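Local coordinates for protein GCN5-related N-acetyltransferase (Anabaena variabilis, PDB 2OZG) that binds coenzyme A in an N-terminal GNAT domain and probably acts as an N-acetyltransferase, perhaps on aminoglycosides, at residues A[53-58]-A[92-97]; A[61-66]-A[98-103]. All blocks are in the same frame, centred on the assembly; numbering follows the deposited sequence.

Overall arrangement
Both contacts pack the N-terminal GNAT sheet against one helix, 96-110, whose start holds the coenzyme A pyrophosphate. Interaction 1 joins the end of strand 50-55 to the loop and first turn of that helix. Interaction 2 joins the neighbouring strand 58-72 to the next turns. Their centres lie about 11 Å apart. Ile53 links them: its N is 2.9 Å from Gly61 O, a probable hydrogen bond between the strands, and its CD1 packs 4.0 Å from Ala99 CB. Both contacts touch the cofactor. Gly93, Gly95 and Ala97 of interaction 1 and Ile98 of interaction 2 all give backbone N-H groups to its phosphate oxygens.

Interaction 1: A[53-58]-A[92-97]; sequences IYREQK and RGDGAA. With COA (coenzyme A), chain C.
Arg55 and Asp94 form a salt bridge beside the pyrophosphate-binding loop of a GNAT fold. This loop, with the first turn of helix 96-110, is the family's coenzyme A signature. Segment 53-58 is the end of strand 50-55 and a type II' turn from Arg55 to Lys58.

Arg55 CB points toward the loop. CG lies anti to the backbone N (chi1 -171°), and the chain runs extended to NE. CD passes 4.0 Å from Asp94 OD2. NE then donates to Asp94 OD2 at 3.1 Å, with an N-H...O angle of 164°. The oxygen sits at the guanidinium edge, close to its plane, and is met nearly along its C-O axis. The Asp94 side chain comes in almost perpendicular to that of Arg55, and their flat groups are turned 38° apart. CZ lies 3.9 Å from Asp94 OD2 and NH2 3.7 Å, so the bridge is single and not bidentate. Asp94 OD2 also pairs with Arg9, so two arginines share one carboxylate oxygen. This probably favours its charged form.

Deeper in, Ile53 CD1 comes to 3.2 Å from Ala96 O, with Ala96 CB farther off at 4.4 Å. Phe10 and Ile87 pack around this apolar pair.

The other side of the loop serves the cofactor. Gly93 N donates to O5A and Gly95 N to O2A of coenzyme A. Gly95 is the N-cap; with its positive phi, a CB would press on Asp94 O. Ala97 N bonds O4A at 3.1 Å. The helix N-terminus would also help to offset the phosphate charge. Arg92 NE bonds Ile87 O, and NH1 bonds Asn251 O of the second subunit. The Arg92 guanidinium lies alongside the pantetheine arm, with coenzyme A O9P 3.2 Å above one face, displaced from the centre of the group.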
loop_
_atom_site.group_PDB
_atom_site.type_symbol
_atom_site.label_atom_id
_atom_site.label_comp_id
_atom_site.label_asym_id
_atom_site.label_seq_id
_atom_site.Cartn_x
_atom_site.Cartn_y
_atom_site.Cartn_z
ATOM N N ILE A 53 21.641 1.389 37.023
ATOM C CA ILE A 53 23.049 1.002 36.866
ATOM C C ILE A 53 23.872 2.253 36.551
ATOM O O ILE A 53 23.459 3.096 35.741
ATOM C CB ILE A 53 23.258 -0.122 35.808
ATOM C CG1 ILE A 53 24.693 -0.611 35.802
ATOM C CG2 ILE A 53 22.868 0.309 34.427
ATOM C CD1 ILE A 53 24.926 -1.674 34.784
ATOM N N TYR A 54 25.003 2.396 37.242
ATOM C CA TYR A 54 25.899 3.510 37.033
ATOM C C TYR A 54 27.141 3.034 36.342
ATOM O O TYR A 54 27.561 1.923 36.566
ATOM C CB TYR A 54 26.376 4.103 38.359
ATOM C CG TYR A 54 25.366 4.940 39.109
ATOM C CD1 TYR A 54 24.427 4.361 39.945
ATOM C CD2 TYR A 54 25.382 6.330 39.005
ATOM C CE1 TYR A 54 23.513 5.152 40.640
ATOM C CE2 TYR A 54 24.476 7.113 39.680
ATOM C CZ TYR A 54 23.544 6.525 40.497
ATOM O OH TYR A 54 22.645 7.334 41.158
ATOM N N ARG A 55 27.724 3.898 35.520
ATOM C CA ARG A 55 29.015 3.643 34.893
ATOM C C ARG A 55 29.841 4.821 35.376
ATOM O O ARG A 55 29.586 5.980 35.007
ATOM C CB ARG A 55 28.934 3.618 33.377
ATOM C CG ARG A 55 30.226 3.138 32.728
ATOM C CD ARG A 55 30.157 3.239 31.208
ATOM N NE ARG A 55 31.436 2.903 30.584
ATOM C CZ ARG A 55 32.491 3.723 30.530
ATOM N NH1 ARG A 55 32.457 4.940 31.089
ATOM N NH2 ARG A 55 33.613 3.310 29.941
ATOM N N GLU A 56 30.809 4.524 36.225
ATOM C CA GLU A 56 31.568 5.554 36.867
ATOM C C GLU A 56 30.523 6.329 37.688
ATOM O O GLU A 56 29.705 5.710 38.357
ATOM C CB GLU A 56 32.376 6.379 35.844
ATOM C CG GLU A 56 33.140 5.494 34.806
ATOM C CD GLU A 56 33.960 4.314 35.438
ATOM O OE1 GLU A 56 34.398 4.428 36.613
ATOM O OE2 GLU A 56 34.171 3.272 34.748
ATOM N N GLN A 57 30.509 7.647 37.654
ATOM C CA GLN A 57 29.554 8.376 38.478
ATOM C C GLN A 57 28.293 8.770 37.717
ATOM O O GLN A 57 27.499 9.578 38.223
ATOM C CB GLN A 57 30.194 9.664 39.024
ATOM C CG GLN A 57 31.658 9.577 39.486
ATOM C CD GLN A 57 31.889 8.569 40.582
ATOM O OE1 GLN A 57 31.675 7.365 40.405
ATOM N NE2 GLN A 57 32.383 9.050 41.718
ATOM N N LYS A 58 28.108 8.245 36.508
ATOM C CA LYS A 58 26.954 8.636 35.707
ATOM C C LYS A 58 25.883 7.541 35.634
ATOM O O LYS A 58 26.194 6.359 35.688
ATOM C CB LYS A 58 27.392 9.092 34.306
ATOM C CG LYS A 58 28.378 10.294 34.324
ATOM C CD LYS A 58 28.441 11.005 32.944
ATOM C CE LYS A 58 29.371 12.238 32.949
ATOM N N ARG A 92 25.873 2.023 25.420
ATOM C CA ARG A 92 25.605 0.733 24.814
ATOM C C ARG A 92 26.822 0.025 24.227
ATOM O O ARG A 92 27.813 0.630 23.984
ATOM C CB ARG A 92 24.568 0.927 23.741
ATOM C CG ARG A 92 23.228 1.298 24.358
ATOM C CD ARG A 92 22.114 1.367 23.330
ATOM N NE ARG A 92 20.952 1.968 23.954
ATOM C CZ ARG A 92 19.940 2.559 23.325
ATOM N NH1 ARG A 92 19.885 2.682 21.991
ATOM N NH2 ARG A 92 19.010 3.108 24.063
ATOM N N GLY A 93 26.737 -1.281 24.026
ATOM C CA GLY A 93 27.863 -2.042 23.444
ATOM C C GLY A 93 29.042 -2.208 24.396
ATOM O O GLY A 93 30.130 -2.562 23.974
ATOM N N ASP A 94 28.813 -1.979 25.687
ATOM C CA ASP A 94 29.871 -2.024 26.683
ATOM C C ASP A 94 29.542 -2.970 27.845
ATOM O O ASP A 94 30.172 -2.916 28.859
ATOM C CB ASP A 94 30.087 -0.601 27.204
ATOM C CG ASP A 94 31.478 -0.381 27.790
ATOM O OD1 ASP A 94 32.442 -0.952 27.247
ATOM O OD2 ASP A 94 31.607 0.386 28.781
ATOM N N GLY A 95 28.547 -3.825 27.713
ATOM C CA GLY A 95 28.237 -4.781 28.777
ATOM C C GLY A 95 27.385 -4.227 29.914
ATOM O O GLY A 95 27.194 -4.884 30.954
ATOM N N ALA A 96 26.829 -3.031 29.723
ATOM C CA ALA A 96 26.045 -2.425 30.811
ATOM C C ALA A 96 24.722 -3.170 30.988
ATOM O O ALA A 96 24.312 -3.392 32.112
ATOM C CB ALA A 96 25.816 -0.966 30.579
ATOM N N ALA A 97 24.059 -3.546 29.890
ATOM C CA ALA A 97 22.770 -4.250 30.028
ATOM C C ALA A 97 22.896 -5.635 30.672
ATOM O O ALA A 97 22.065 -6.013 31.485
ATOM C CB ALA A 97 21.970 -4.331 28.665
HETATM N N1A COA C . 20.170 -6.700 19.451
HETATM C C2A COA C . 20.718 -7.900 19.721
HETATM N N3A COA C . 21.557 -8.088 20.760
HETATM C C4A COA C . 21.874 -7.038 21.557
HETATM C C5A COA C . 21.342 -5.776 21.309
HETATM C C6A COA C . 20.465 -5.626 20.216
HETATM N N6A COA C . 19.886 -4.452 19.884
HETATM N N7A COA C . 21.854 -4.960 22.262
HETATM C C8A COA C . 22.671 -5.691 23.062
HETATM N N9A COA C . 22.670 -6.960 22.621
HETATM C C1B COA C . 23.398 -8.152 23.151
HETATM C C2B COA C . 24.863 -8.160 22.723
HETATM O O2B COA C . 25.059 -8.758 21.420
HETATM C C3B COA C . 25.538 -8.891 23.877
HETATM O O3B COA C . 25.774 -10.278 23.595
HETATM P P3B COA C . 27.251 -10.782 23.122
HETATM O O7A COA C . 28.057 -10.800 24.411
HETATM O O8A COA C . 26.965 -12.125 22.459
HETATM O O9A COA C . 27.770 -9.720 22.159
HETATM C C4B COA C . 24.615 -8.729 25.081
HETATM O O4B COA C . 23.374 -8.209 24.587
HETATM C C5B COA C . 25.201 -7.794 26.141
HETATM O O5B COA C . 25.301 -6.474 25.589
HETATM P P1A COA C . 25.304 -5.114 26.488
HETATM O O1A COA C . 25.174 -5.472 27.949
HETATM O O2A COA C . 26.502 -4.276 26.040
HETATM O O3A COA C . 23.958 -4.365 25.937
HETATM P P2A COA C . 23.765 -2.739 25.844
HETATM O O4A COA C . 24.358 -2.163 27.132
HETATM O O5A COA C . 24.355 -2.278 24.513
HETATM O O6A COA C . 22.107 -2.595 25.829
HETATM C CBP COA C . 19.787 -1.901 24.961
HETATM C CCP COA C . 21.316 -1.689 24.999
HETATM C CDP COA C . 19.406 -2.439 26.339
HETATM C CEP COA C . 19.556 -3.061 23.997
HETATM C CAP COA C . 19.071 -0.516 24.617
HETATM O OAP COA C . 18.494 0.141 25.795
HETATM C C9P COA C . 18.018 -0.351 23.486
HETATM O O9P COA C . 18.368 -0.203 22.194
HETATM N N8P COA C . 16.691 -0.231 23.692
HETATM C C7P COA C . 15.787 -0.299 24.841
HETATM C C6P COA C . 14.851 -1.417 24.407
HETATM C C5P COA C . 15.216 -2.725 25.093
HETATM O O5P COA C . 16.377 -3.128 25.115
HETATM N N4P COA C . 14.214 -3.427 25.642
HETATM C C3P COA C . 14.328 -4.713 26.324
HETATM C C2P COA C . 12.946 -5.002 26.869
HETATM S S1P COA C . 12.534 -3.856 28.249
#

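Interaction 2: A[61-66]-A[98-103]. With COA (coenzyme A), chain C.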
loop_
_atom_site.group_PDB
_atom_site.type_symbol
_atom_site.label_atom_id
_atom_site.label_comp_id
_atom_site.label_asym_id
_atom_site.label_seq_id
_atom_site.Cartn_x
_atom_site.Cartn_y
_atom_site.Cartn_z
ATOM N N GLY A 61 21.630 3.634 32.995
ATOM C CA GLY A 61 20.406 3.015 32.610
ATOM C C GLY A 61 19.725 2.385 33.795
ATOM O O GLY A 61 20.105 2.631 34.959
ATOM N N GLY A 62 18.728 1.559 33.501
ATOM C CA GLY A 62 17.969 0.935 34.545
ATOM C C GLY A 62 16.812 0.103 34.079
ATOM O O GLY A 62 16.632 -0.153 32.904
ATOM N N LEU A 63 16.018 -0.341 35.049
ATOM C CA LEU A 63 14.844 -1.105 34.765
ATOM C C LEU A 63 13.892 -1.044 35.967
ATOM O O LEU A 63 14.210 -0.441 37.021
ATOM C CB LEU A 63 15.246 -2.572 34.386
ATOM C CG LEU A 63 16.178 -3.325 35.386
ATOM C CD1 LEU A 63 15.495 -3.643 36.692
ATOM C CD2 LEU A 63 16.692 -4.619 34.844
ATOM N N ALA A 64 12.739 -1.699 35.804
ATOM C CA ALA A 64 11.777 -1.947 36.853
ATOM C C ALA A 64 11.611 -3.443 37.088
ATOM O O ALA A 64 11.585 -4.272 36.145
ATOM C CB ALA A 64 10.402 -1.349 36.495
ATOM N N ILE A 65 11.551 -3.787 38.360
ATOM C CA ILE A 65 11.255 -5.141 38.813
ATOM C C ILE A 65 9.803 -5.116 39.353
ATOM O O ILE A 65 9.496 -4.305 40.247
ATOM C CB ILE A 65 12.157 -5.600 39.985
ATOM C CG1 ILE A 65 13.634 -5.557 39.614
ATOM C CG2 ILE A 65 11.795 -7.057 40.348
ATOM C CD1 ILE A 65 14.504 -5.956 40.791
ATOM N N LEU A 66 8.952 -6.013 38.854
ATOM C CA LEU A 66 7.533 -6.131 39.294
ATOM C C LEU A 66 7.310 -7.431 40.044
ATOM O O LEU A 66 7.183 -8.514 39.433
ATOM C CB LEU A 66 6.548 -6.038 38.083
ATOM C CG LEU A 66 6.735 -4.787 37.228
ATOM C CD1 LEU A 66 5.731 -4.726 36.068
ATOM C CD2 LEU A 66 6.602 -3.518 38.054
ATOM N N ILE A 98 23.910 -6.402 30.302
ATOM C CA ILE A 98 24.047 -7.718 30.877
ATOM C C ILE A 98 24.454 -7.542 32.348
ATOM O O ILE A 98 23.941 -8.229 33.217
ATOM C CB ILE A 98 25.000 -8.620 30.042
ATOM C CG1 ILE A 98 25.052 -10.019 30.623
ATOM C CG2 ILE A 98 26.393 -8.044 29.947
ATOM C CD1 ILE A 98 23.718 -10.724 30.649
ATOM N N ALA A 99 25.303 -6.568 32.656
ATOM C CA ALA A 99 25.635 -6.354 34.057
ATOM C C ALA A 99 24.341 -6.086 34.825
ATOM O O ALA A 99 24.065 -6.705 35.833
ATOM C CB ALA A 99 26.637 -5.207 34.222
ATOM N N LEU A 100 23.520 -5.178 34.312
ATOM C CA LEU A 100 22.253 -4.846 34.964
ATOM C C LEU A 100 21.379 -6.089 35.217
ATOM O O LEU A 100 20.874 -6.342 36.336
ATOM C CB LEU A 100 21.490 -3.828 34.087
ATOM C CG LEU A 100 20.097 -3.373 34.541
ATOM C CD1 LEU A 100 20.058 -2.752 35.958
ATOM C CD2 LEU A 100 19.562 -2.405 33.529
ATOM N N ILE A 101 21.211 -6.890 34.182
ATOM C CA ILE A 101 20.360 -8.079 34.285
ATOM C C ILE A 101 20.868 -9.127 35.276
ATOM O O ILE A 101 20.109 -9.737 36.039
ATOM C CB ILE A 101 20.117 -8.709 32.887
ATOM C CG1 ILE A 101 19.411 -7.716 31.948
ATOM C CG2 ILE A 101 19.279 -10.043 33.046
ATOM C CD1 ILE A 101 18.080 -7.149 32.473
ATOM N N GLN A 102 22.157 -9.305 35.302
ATOM C CA GLN A 102 22.766 -10.216 36.239
ATOM C C GLN A 102 22.578 -9.744 37.685
ATOM O O GLN A 102 22.219 -10.518 38.540
ATOM C CB GLN A 102 24.247 -10.337 35.885
ATOM C CG GLN A 102 24.481 -11.017 34.527
ATOM C CD GLN A 102 25.994 -11.118 34.178
ATOM O OE1 GLN A 102 26.780 -10.222 34.515
ATOM N NE2 GLN A 102 26.377 -12.185 33.458
ATOM N N HIS A 103 22.850 -8.469 37.954
ATOM C CA HIS A 103 22.596 -7.902 39.276
ATOM C C HIS A 103 21.167 -8.058 39.690
ATOM O O HIS A 103 20.905 -8.413 40.811
ATOM C CB HIS A 103 23.000 -6.410 39.359
ATOM C CG HIS A 103 24.467 -6.196 39.572
ATOM N ND1 HIS A 103 25.273 -5.533 38.664
ATOM C CD2 HIS A 103 25.280 -6.550 40.605
ATOM C CE1 HIS A 103 26.510 -5.476 39.129
ATOM N NE2 HIS A 103 26.542 -6.089 40.300
HETATM N N1A COA C . 20.170 -6.700 19.451
HETATM C C2A COA C . 20.718 -7.900 19.721
HETATM N N3A COA C . 21.557 -8.088 20.760
HETATM C C4A COA C . 21.874 -7.038 21.557
HETATM C C5A COA C . 21.342 -5.776 21.309
HETATM C C6A COA C . 20.465 -5.626 20.216
HETATM N N6A COA C . 19.886 -4.452 19.884
HETATM N N7A COA C . 21.854 -4.960 22.262
HETATM C C8A COA C . 22.671 -5.691 23.062
HETATM N N9A COA C . 22.670 -6.960 22.621
HETATM C C1B COA C . 23.398 -8.152 23.151
HETATM C C2B COA C . 24.863 -8.160 22.723
HETATM O O2B COA C . 25.059 -8.758 21.420
HETATM C C3B COA C . 25.538 -8.891 23.877
HETATM O O3B COA C . 25.774 -10.278 23.595
HETATM P P3B COA C . 27.251 -10.782 23.122
HETATM O O7A COA C . 28.057 -10.800 24.411
HETATM O O8A COA C . 26.965 -12.125 22.459
HETATM O O9A COA C . 27.770 -9.720 22.159
HETATM C C4B COA C . 24.615 -8.729 25.081
HETATM O O4B COA C . 23.374 -8.209 24.587
HETATM C C5B COA C . 25.201 -7.794 26.141
HETATM O O5B COA C . 25.301 -6.474 25.589
HETATM P P1A COA C . 25.304 -5.114 26.488
HETATM O O1A COA C . 25.174 -5.472 27.949
HETATM O O2A COA C . 26.502 -4.276 26.040
HETATM O O3A COA C . 23.958 -4.365 25.937
HETATM P P2A COA C . 23.765 -2.739 25.844
HETATM O O4A COA C . 24.358 -2.163 27.132
HETATM O O5A COA C . 24.355 -2.278 24.513
HETATM O O6A COA C . 22.107 -2.595 25.829
HETATM C CBP COA C . 19.787 -1.901 24.961
HETATM C CCP COA C . 21.316 -1.689 24.999
HETATM C CDP COA C . 19.406 -2.439 26.339
HETATM C CEP COA C . 19.556 -3.061 23.997
HETATM C CAP COA C . 19.071 -0.516 24.617
HETATM O OAP COA C . 18.494 0.141 25.795
HETATM C C9P COA C . 18.018 -0.351 23.486
HETATM O O9P COA C . 18.368 -0.203 22.194
HETATM N N8P COA C . 16.691 -0.231 23.692
HETATM C C7P COA C . 15.787 -0.299 24.841
HETATM C C6P COA C . 14.851 -1.417 24.407
HETATM C C5P COA C . 15.216 -2.725 25.093
HETATM O O5P COA C . 16.377 -3.128 25.115
HETATM N N4P COA C . 14.214 -3.427 25.642
HETATM C C3P COA C . 14.328 -4.713 26.324
HETATM C C2P COA C . 12.946 -5.002 26.869
HETATM S S1P COA C . 12.534 -3.856 28.249
#
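Leu63 and Leu100 meet branch to branch between strand 61-66 and helix 98-103. Leu63 CD2 touches Leu100 CG at 3.6 Å, and Leu63 CG lies 4.0 Å from both methyls of Leu100. They lie side by side, pointing opposite ways. Leu63 CD2 also reaches Ile101 CD1, at 3.7 Å, so one methyl serves two helix residues. Leu63 CG sits between its backbone N and carbonyl carbon (chi1 53°), which helps to bring CD2 between Leu100 and Ile101.

Leu100 CG is placed anti to the backbone N (chi1 177°). From there CD2 extends over the strand backbone and comes within 3.7 Å of Gly62 O. With Leu100 cut back to an alanine here, a gap would probably open beside Leu63 CD2 and Gly62 O would lose its methyl neighbour.

In the GNAT fold this helix follows the phosphate-binding loop and packs on the central sheet. Here the axes of the two short segments approach to 9.3 Å and run 33° from parallel.

Further out, Tyr12 of strand 10-14 packs on Leu100, and Thr104 on Leu63. Ile101 is flanked by Ala129 and Tyr131. Val85 and Ile87, both coenzyme A-binding residues of strand 75-87, lie about 4 Å from Leu63 and Leu100 respectively, side chain to side chain. Strand 61-66 is held between its neighbours by backbone bonds, Leu63 with Arg51 and Gly62 with Gly86. At the start of segment 98-103, Ile98 N donates to coenzyme A O1A at 2.8 Å, while Ile98 CG2 rests 3.5 Å from the same oxygen.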